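Local structure of NLP/P60 (Enterococcus faecium, 6B8C) at residues Ala33-Tyr38 with Val107-Gly112; Gln115-Pro120 with Glu124-Gly129. The protein probably cleaves peptide bonds in the stem peptides of bacterial peptidoglycan, acting as a secreted endopeptidase of the NlpC/P60 family that generates muropeptides. All coordinates share one frame; numbering follows the deposited sequence.

Interactions 1 and 2 share one sheet of a small domain, their centres about 8 Å apart. In interaction 1 helix 28-36 lies against strand 106-112; in interaction 2 the next strand, 115-118, pairs with 127-130 as a hairpin at the edge of the same six-stranded sheet. Strands 106-112 and 115-118 are sheet neighbours, tied by a probable hydrogen bond of 3.1 Å from I117 N to I109 O. The segments also meet directly, Y38 O packing 3.3 Å from V126 CB. The helix-facing side carries I109 and I117; the other bears H118, hydrogen-bonded to H106, consistent with the catalytic histidine region of NlpC/P60 peptidases.

Interaction 1 (Ala33-Tyr38 with Val107-Gly112); sequences AEAYKY and VAIALG
Two small apolar touches, A35 on I109 and Y36 on L111, seat helix 28-36 against strand 106-112, and no hydrogen bond crosses between them. The first is a methyl-to-methyl meeting: A35 CB points at the strand and stops 4.1 Å from I109 CD1. I109 carries its CG1 branch anti to the carbonyl carbon (chi1 -70°) and continues it in extended form (chi2 169°), which carries CD1 to the alanine. A35 CA and I109 CA, the nearest pair across the contact, are 8.0 Å apart.

The second touch lies farther out. The far end of the Y36 ring approaches the strand, and the two methyls of L111 divide it between them: CD2 sits at the ring edge, 4.1 Å from Y36 CE1, while CD1 lies 4.0 Å from Y36 OH. The two side chains are inclined to each other, and the leucine meets the rim of the ring instead of stacking on its face.

Behind this apolar front, polar groups tie the segment together. The carboxylate of E34 is gripped by two side chains: Y38 OH donates to E34 OE1 at 2.7 Å, nearly in line with the C-O bond, and K37 NZ forms a salt bridge with E34 OE2 at 2.8 Å, approaching from above the carboxylate plane. This buried acid probably stays ionised with such partners, and it links E34 to the residues one turn further along the chain.

Around this pair of touches, helix 55-67 packs beside helix 28-36, with F58 against A35 and Q65 and V66 against E34. Strand 106-112 lies between 95-98 and 115-118 in the sheet, and I117 of the latter touches both I109 and L111.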
ATOM      1  N   ALA A  33     -10.658  -3.093   4.889  1.00 66.92           N
ATOM      2  CA  ALA A  33     -11.728  -3.936   4.370  1.00 67.50           C
ATOM      3  C   ALA A  33     -11.767  -3.903   2.848  1.00 66.40           C
ATOM      4  O   ALA A  33     -12.031  -4.926   2.204  1.00 64.70           O
ATOM      5  CB  ALA A  33     -13.069  -3.497   4.956  1.00 70.76           C
ATOM      6  N   GLU A  34     -11.503  -2.737   2.252  1.00 67.00           N
ATOM      7  CA  GLU A  34     -11.455  -2.654   0.795  1.00 66.06           C
ATOM      8  C   GLU A  34     -10.237  -3.383   0.240  1.00 62.71           C
ATOM      9  O   GLU A  34     -10.326  -4.051  -0.796  1.00 60.63           O
ATOM     10  CB  GLU A  34     -11.450  -1.191   0.351  1.00 68.53           C
ATOM     11  CG  GLU A  34     -11.405  -0.981  -1.161  1.00 68.76           C
ATOM     12  CD  GLU A  34     -12.728  -1.292  -1.852  1.00 70.94           C
ATOM     13  OE1 GLU A  34     -12.720  -1.549  -3.075  1.00 71.60           O
ATOM     14  OE2 GLU A  34     -13.777  -1.278  -1.174  1.00 73.32           O
ATOM     15  N   ALA A  35      -9.090  -3.266   0.915  1.00 64.59           N
ATOM     16  CA  ALA A  35      -7.884  -3.930   0.434  1.00 62.22           C
ATOM     17  C   ALA A  35      -8.034  -5.445   0.465  1.00 60.71           C
ATOM     18  O   ALA A  35      -7.516  -6.146  -0.412  1.00 58.48           O
ATOM     19  CB  ALA A  35      -6.676  -3.493   1.264  1.00 63.07           C
ATOM     20  N   TYR A  36      -8.745  -5.970   1.468  1.00 60.63           N
ATOM     21  CA  TYR A  36      -8.925  -7.417   1.555  1.00 60.23           C
ATOM     22  C   TYR A  36      -9.704  -7.988   0.374  1.00 58.75           C
ATOM     23  O   TYR A  36      -9.575  -9.184   0.083  1.00 56.87           O
ATOM     24  CB  TYR A  36      -9.615  -7.788   2.869  1.00 63.38           C
ATOM     25  CG  TYR A  36      -8.648  -8.202   3.957  1.00 64.85           C
ATOM     26  CD1 TYR A  36      -7.910  -7.255   4.656  1.00 66.65           C
ATOM     27  CD2 TYR A  36      -8.471  -9.540   4.284  1.00 64.63           C
ATOM     28  CE1 TYR A  36      -7.022  -7.628   5.648  1.00 67.40           C
ATOM     29  CE2 TYR A  36      -7.583  -9.923   5.275  1.00 65.90           C
ATOM     30  CZ  TYR A  36      -6.863  -8.962   5.953  1.00 67.57           C
ATOM     31  OH  TYR A  36      -5.980  -9.336   6.941  1.00 69.45           O
ATOM     32  N   LYS A  37     -10.489  -7.164  -0.327  1.00 60.14           N
ATOM     33  CA  LYS A  37     -11.289  -7.661  -1.442  1.00 59.68           C
ATOM     34  C   LYS A  37     -10.442  -8.171  -2.601  1.00 57.66           C
ATOM     35  O   LYS A  37     -10.951  -8.923  -3.439  1.00 56.97           O
ATOM     36  CB  LYS A  37     -12.221  -6.565  -1.962  1.00 61.31           C
ATOM     37  CG  LYS A  37     -13.203  -6.021  -0.940  1.00 63.60           C
ATOM     38  CD  LYS A  37     -13.989  -4.861  -1.526  1.00 64.90           C
ATOM     39  CE  LYS A  37     -15.037  -4.349  -0.555  1.00 68.37           C
ATOM     40  NZ  LYS A  37     -15.822  -3.225  -1.141  1.00 71.27           N
ATOM     41  N   TYR A  38      -9.174  -7.780  -2.685  1.00 57.41           N
ATOM     42  CA  TYR A  38      -8.370  -8.070  -3.863  1.00 55.71           C
ATOM     43  C   TYR A  38      -7.247  -9.058  -3.583  1.00 53.47           C
ATOM     44  O   TYR A  38      -6.345  -9.209  -4.415  1.00 53.16           O
ATOM     45  CB  TYR A  38      -7.830  -6.764  -4.446  1.00 56.86           C
ATOM     46  CG  TYR A  38      -8.943  -5.768  -4.660  1.00 59.74           C
ATOM     47  CD1 TYR A  38      -9.793  -5.876  -5.754  1.00 61.37           C
ATOM     48  CD2 TYR A  38      -9.177  -4.754  -3.746  1.00 61.14           C
ATOM     49  CE1 TYR A  38     -10.829  -4.985  -5.942  1.00 62.15           C
ATOM     50  CE2 TYR A  38     -10.210  -3.860  -3.923  1.00 63.19           C
ATOM     51  CZ  TYR A  38     -11.033  -3.977  -5.023  1.00 63.81           C
ATOM     52  OH  TYR A  38     -12.063  -3.082  -5.200  1.00 66.87           O
ATOM     53  N   VAL A 107       5.474   0.027  -1.912  1.00 66.51           N
ATOM     54  CA  VAL A 107       4.474   0.578  -1.010  1.00 66.50           C
ATOM     55  C   VAL A 107       3.502  -0.531  -0.628  1.00 64.07           C
ATOM     56  O   VAL A 107       3.281  -1.480  -1.383  1.00 62.56           O
ATOM     57  CB  VAL A 107       3.730   1.773  -1.653  1.00 60.93           C
ATOM     58  CG1 VAL A 107       2.832   1.296  -2.782  1.00 60.44           C
ATOM     59  CG2 VAL A 107       2.932   2.541  -0.612  1.00 62.51           C
ATOM     60  N   ALA A 108       2.938  -0.412   0.569  1.00 63.64           N
ATOM     61  CA  ALA A 108       1.916  -1.339   1.039  1.00 62.67           C
ATOM     62  C   ALA A 108       0.955  -0.584   1.947  1.00 64.18           C
ATOM     63  O   ALA A 108       1.208   0.555   2.337  1.00 65.71           O
ATOM     64  CB  ALA A 108       2.529  -2.540   1.767  1.00 62.41           C
ATOM     65  N   ILE A 109      -0.164  -1.229   2.276  1.00 63.46           N
ATOM     66  CA  ILE A 109      -1.148  -0.670   3.197  1.00 66.02           C
ATOM     67  C   ILE A 109      -0.948  -1.301   4.567  1.00 67.15           C
ATOM     68  O   ILE A 109      -0.971  -2.531   4.705  1.00 64.76           O
ATOM     69  CB  ILE A 109      -2.585  -0.888   2.693  1.00 65.67           C
ATOM     70  CG1 ILE A 109      -2.862  -0.011   1.467  1.00 65.57           C
ATOM     71  CG2 ILE A 109      -3.587  -0.575   3.796  1.00 67.52           C
ATOM     72  CD1 ILE A 109      -4.148  -0.346   0.757  1.00 64.11           C
ATOM     73  N   ALA A 110      -0.755  -0.461   5.578  1.00 69.74           N
ATOM     74  CA  ALA A 110      -0.532  -0.953   6.929  1.00 71.78           C
ATOM     75  C   ALA A 110      -1.793  -1.598   7.485  1.00 73.06           C
ATOM     76  O   ALA A 110      -2.903  -1.081   7.322  1.00 73.49           O
ATOM     77  CB  ALA A 110      -0.081   0.185   7.843  1.00 74.37           C
ATOM     78  N   LEU A 111      -1.615  -2.741   8.143  1.00 70.13           N
ATOM     79  CA  LEU A 111      -2.691  -3.405   8.860  1.00 72.23           C
ATOM     80  C   LEU A 111      -2.606  -3.213  10.368  1.00 76.58           C
ATOM     81  O   LEU A 111      -3.513  -3.653  11.083  1.00 77.95           O
ATOM     82  CB  LEU A 111      -2.690  -4.905   8.549  1.00 70.86           C
ATOM     83  CG  LEU A 111      -2.906  -5.304   7.092  1.00 68.30           C
ATOM     84  CD1 LEU A 111      -2.886  -6.812   6.977  1.00 66.89           C
ATOM     85  CD2 LEU A 111      -4.213  -4.741   6.564  1.00 68.07           C
ATOM     86  N   GLY A 112      -1.547  -2.580  10.864  1.00 75.06           N
ATOM     87  CA  GLY A 112      -1.321  -2.501  12.291  1.00 78.67           C
ATOM     88  C   GLY A 112      -0.659  -3.761  12.809  1.00 80.25           C
ATOM     89  O   GLY A 112      -0.885  -4.852  12.276  1.00 80.05           O
TER

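Interaction 2 (Gln115-Pro120 with Glu124-Gly129); sequences QYIHAP and ESVKVG
Where Y116 faces G129, the tyrosine ring lies flat over the glycine backbone, with G129 O 3.8 Å above the ring centre. G129 has no side chain to stand in the way, and the ring needs that room: Y116 CE1 comes within 3.8 Å of G129 CA. CG of Y116 is set between the backbone N and the carbonyl carbon (chi1 46°), which places the ring over the G129 backbone of the neighbouring strand, while its OH bonds to F134 O.

H118 adopts the same kind of rotamer (chi1 61°). P120 CA and Y116 CE1 lie over opposite faces of its imidazole, each offset toward the rim, and its CD2 edge points at K127 O, 3.4 Å away in the ring plane. ND1 is hydrogen-bonded to H106.

P120 CG rests 3.7 Å from K127 CG, the two side chains at about a right angle. K127 NZ turns back to hydrogen-bond S125 O (3.2 Å). On the face of I117, opposite that of Y116 and H118, I117 CG1 meets V126 CG1 at 4.1 Å, and F58 of helix 55-67 touches both residues.

Paired backbone bonds, Y116 with G129 and H118 with K127, all 2.9 Å, flank the non-hydrogen-bonded pair I117-V128. This is an antiparallel beta hairpin closing one edge of the NlpC/P60 sheet, with H118 beside H106, probably part of the papain-like catalytic region.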
ATOM      1  N   GLN A 115       1.993  -5.730  10.327  1.00 74.49           N
ATOM      2  CA  GLN A 115       1.427  -6.441   9.194  1.00 70.27           C
ATOM      3  C   GLN A 115       1.007  -5.453   8.119  1.00 67.47           C
ATOM      4  O   GLN A 115       0.642  -4.309   8.407  1.00 69.16           O
ATOM      5  CB  GLN A 115       0.223  -7.284   9.620  1.00 70.64           C
ATOM      6  CG  GLN A 115       0.546  -8.295  10.699  1.00 72.68           C
ATOM      7  CD  GLN A 115      -0.676  -8.720  11.479  1.00 74.57           C
ATOM      8  OE1 GLN A 115      -0.694  -8.646  12.706  1.00 78.40           O
ATOM      9  NE2 GLN A 115      -1.708  -9.167  10.772  1.00 72.62           N
ATOM     10  N   TYR A 116       1.060  -5.904   6.872  1.00 66.53           N
ATOM     11  CA  TYR A 116       0.616  -5.087   5.757  1.00 64.30           C
ATOM     12  C   TYR A 116       0.037  -5.994   4.686  1.00 60.01           C
ATOM     13  O   TYR A 116       0.092  -7.221   4.780  1.00 58.34           O
ATOM     14  CB  TYR A 116       1.753  -4.225   5.199  1.00 65.94           C
ATOM     15  CG  TYR A 116       3.054  -4.960   4.991  1.00 66.44           C
ATOM     16  CD1 TYR A 116       3.266  -5.733   3.856  1.00 64.34           C
ATOM     17  CD2 TYR A 116       4.083  -4.860   5.920  1.00 68.53           C
ATOM     18  CE1 TYR A 116       4.462  -6.397   3.659  1.00 64.23           C
ATOM     19  CE2 TYR A 116       5.279  -5.517   5.734  1.00 68.68           C
ATOM     20  CZ  TYR A 116       5.464  -6.284   4.604  1.00 66.68           C
ATOM     21  OH  TYR A 116       6.659  -6.941   4.421  1.00 66.92           O
ATOM     22  N   ILE A 117      -0.530  -5.371   3.662  1.00 60.46           N
ATOM     23  CA  ILE A 117      -1.084  -6.081   2.522  1.00 57.62           C
ATOM     24  C   ILE A 117      -0.586  -5.383   1.267  1.00 56.68           C
ATOM     25  O   ILE A 117      -0.495  -4.151   1.231  1.00 57.60           O
ATOM     26  CB  ILE A 117      -2.629  -6.130   2.581  1.00 57.34           C
ATOM     27  CG1 ILE A 117      -3.203  -6.779   1.323  1.00 55.04           C
ATOM     28  CG2 ILE A 117      -3.211  -4.736   2.813  1.00 59.92           C
ATOM     29  CD1 ILE A 117      -4.684  -7.019   1.405  1.00 56.27           C
ATOM     30  N   HIS A 118      -0.224  -6.166   0.252  1.00 54.24           N
ATOM     31  CA  HIS A 118       0.425  -5.566  -0.905  1.00 54.25           C
ATOM     32  C   HIS A 118       0.382  -6.501  -2.101  1.00 54.73           C
ATOM     33  O   HIS A 118       0.141  -7.706  -1.974  1.00 54.88           O
ATOM     34  CB  HIS A 118       1.881  -5.186  -0.599  1.00 53.93           C
ATOM     35  CG  HIS A 118       2.753  -6.347  -0.225  1.00 52.32           C
ATOM     36  ND1 HIS A 118       4.128  -6.292  -0.291  1.00 52.83           N
ATOM     37  CD2 HIS A 118       2.450  -7.588   0.229  1.00 51.29           C
ATOM     38  CE1 HIS A 118       4.635  -7.447   0.102  1.00 52.18           C
ATOM     39  NE2 HIS A 118       3.638  -8.250   0.423  1.00 51.74           N
ATOM     40  N   ALA A 119       0.606  -5.907  -3.274  1.00 54.78           N
ATOM     41  CA  ALA A 119       0.982  -6.616  -4.486  1.00 55.24           C
ATOM     42  C   ALA A 119       2.496  -6.779  -4.436  1.00 55.64           C
ATOM     43  O   ALA A 119       3.232  -5.824  -4.708  1.00 57.82           O
ATOM     44  CB  ALA A 119       0.537  -5.856  -5.737  1.00 56.92           C
ATOM     45  N   PRO A 120       2.993  -7.960  -4.071  1.00 55.01           N
ATOM     46  CA  PRO A 120       4.408  -8.084  -3.688  1.00 56.12           C
ATOM     47  C   PRO A 120       5.395  -7.885  -4.831  1.00 57.97           C
ATOM     48  O   PRO A 120       6.272  -7.022  -4.733  1.00 60.38           O
ATOM     49  CB  PRO A 120       4.492  -9.510  -3.126  1.00 55.20           C
ATOM     50  CG  PRO A 120       3.074  -9.914  -2.855  1.00 53.89           C
ATOM     51  CD  PRO A 120       2.270  -9.227  -3.908  1.00 53.78           C
ATOM     52  N   GLU A 124       4.139 -12.862  -7.575  1.00 59.96           N
ATOM     53  CA  GLU A 124       3.091 -13.214  -6.630  1.00 60.24           C
ATOM     54  C   GLU A 124       1.834 -12.374  -6.816  1.00 54.47           C
ATOM     55  O   GLU A 124       1.820 -11.368  -7.525  1.00 54.05           O
ATOM     56  CB  GLU A 124       3.617 -13.084  -5.195  1.00 66.99           C
ATOM     57  CG  GLU A 124       4.799 -14.001  -4.925  1.00 74.86           C
ATOM     58  CD  GLU A 124       4.538 -15.430  -5.390  1.00 81.77           C
ATOM     59  OE1 GLU A 124       3.416 -15.941  -5.166  1.00 84.34           O
ATOM     60  OE2 GLU A 124       5.451 -16.045  -5.987  1.00 86.29           O
ATOM     61  N   SER A 125       0.764 -12.816  -6.165  1.00 57.79           N
ATOM     62  CA  SER A 125      -0.510 -12.115  -6.161  1.00 54.26           C
ATOM     63  C   SER A 125      -0.682 -11.350  -4.850  1.00 52.17           C
ATOM     64  O   SER A 125       0.064 -11.542  -3.888  1.00 52.25           O
ATOM     65  CB  SER A 125      -1.662 -13.101  -6.375  1.00 52.29           C
ATOM     66  OG  SER A 125      -1.704 -14.054  -5.331  1.00 52.22           O
ATOM     67  N   VAL A 126      -1.689 -10.466  -4.826  1.00 53.44           N
ATOM     68  CA  VAL A 126      -1.919  -9.618  -3.657  1.00 52.29           C
ATOM     69  C   VAL A 126      -2.074 -10.490  -2.421  1.00 51.61           C
ATOM     70  O   VAL A 126      -2.870 -11.438  -2.403  1.00 49.21           O
ATOM     71  CB  VAL A 126      -3.154  -8.728  -3.867  1.00 52.51           C
ATOM     72  CG1 VAL A 126      -3.477  -7.959  -2.590  1.00 53.60           C
ATOM     73  CG2 VAL A 126      -2.941  -7.769  -5.031  1.00 53.07           C
ATOM     74  N   LYS A 127      -1.301 -10.182  -1.380  1.00 51.37           N
ATOM     75  CA  LYS A 127      -1.297 -11.019  -0.190  1.00 54.11           C
ATOM     76  C   LYS A 127      -0.895 -10.199   1.029  1.00 54.65           C
ATOM     77  O   LYS A 127      -0.553  -9.012   0.941  1.00 54.37           O
ATOM     78  CB  LYS A 127      -0.363 -12.225  -0.359  1.00 55.98           C
ATOM     79  CG  LYS A 127       1.112 -11.873  -0.441  1.00 58.42           C
ATOM     80  CD  LYS A 127       1.981 -13.113  -0.249  1.00 61.48           C
ATOM     81  CE  LYS A 127       2.492 -13.680  -1.568  1.00 62.29           C
ATOM     82  NZ  LYS A 127       1.400 -14.094  -2.498  1.00 63.18           N
ATOM     83  N   VAL A 128      -0.928 -10.864   2.174  1.00 57.01           N
ATOM     84  CA  VAL A 128      -0.517 -10.273   3.433  1.00 58.62           C
ATOM     85  C   VAL A 128       0.982 -10.494   3.625  1.00 59.13           C
ATOM     86  O   VAL A 128       1.594 -11.390   3.035  1.00 57.81           O
ATOM     87  CB  VAL A 128      -1.333 -10.860   4.605  1.00 59.51           C
ATOM     88  CG1 VAL A 128      -0.707 -12.155   5.107  1.00 59.04           C
ATOM     89  CG2 VAL A 128      -1.478  -9.849   5.726  1.00 62.68           C
ATOM     90  N   GLY A 129       1.581  -9.649   4.456  1.00 60.82           N
ATOM     91  CA  GLY A 129       2.998  -9.741   4.747  1.00 61.82           C
ATOM     92  C   GLY A 129       3.281  -9.160   6.114  1.00 64.26           C
ATOM     93  O   GLY A 129       2.466  -8.430   6.686  1.00 64.72           O
TER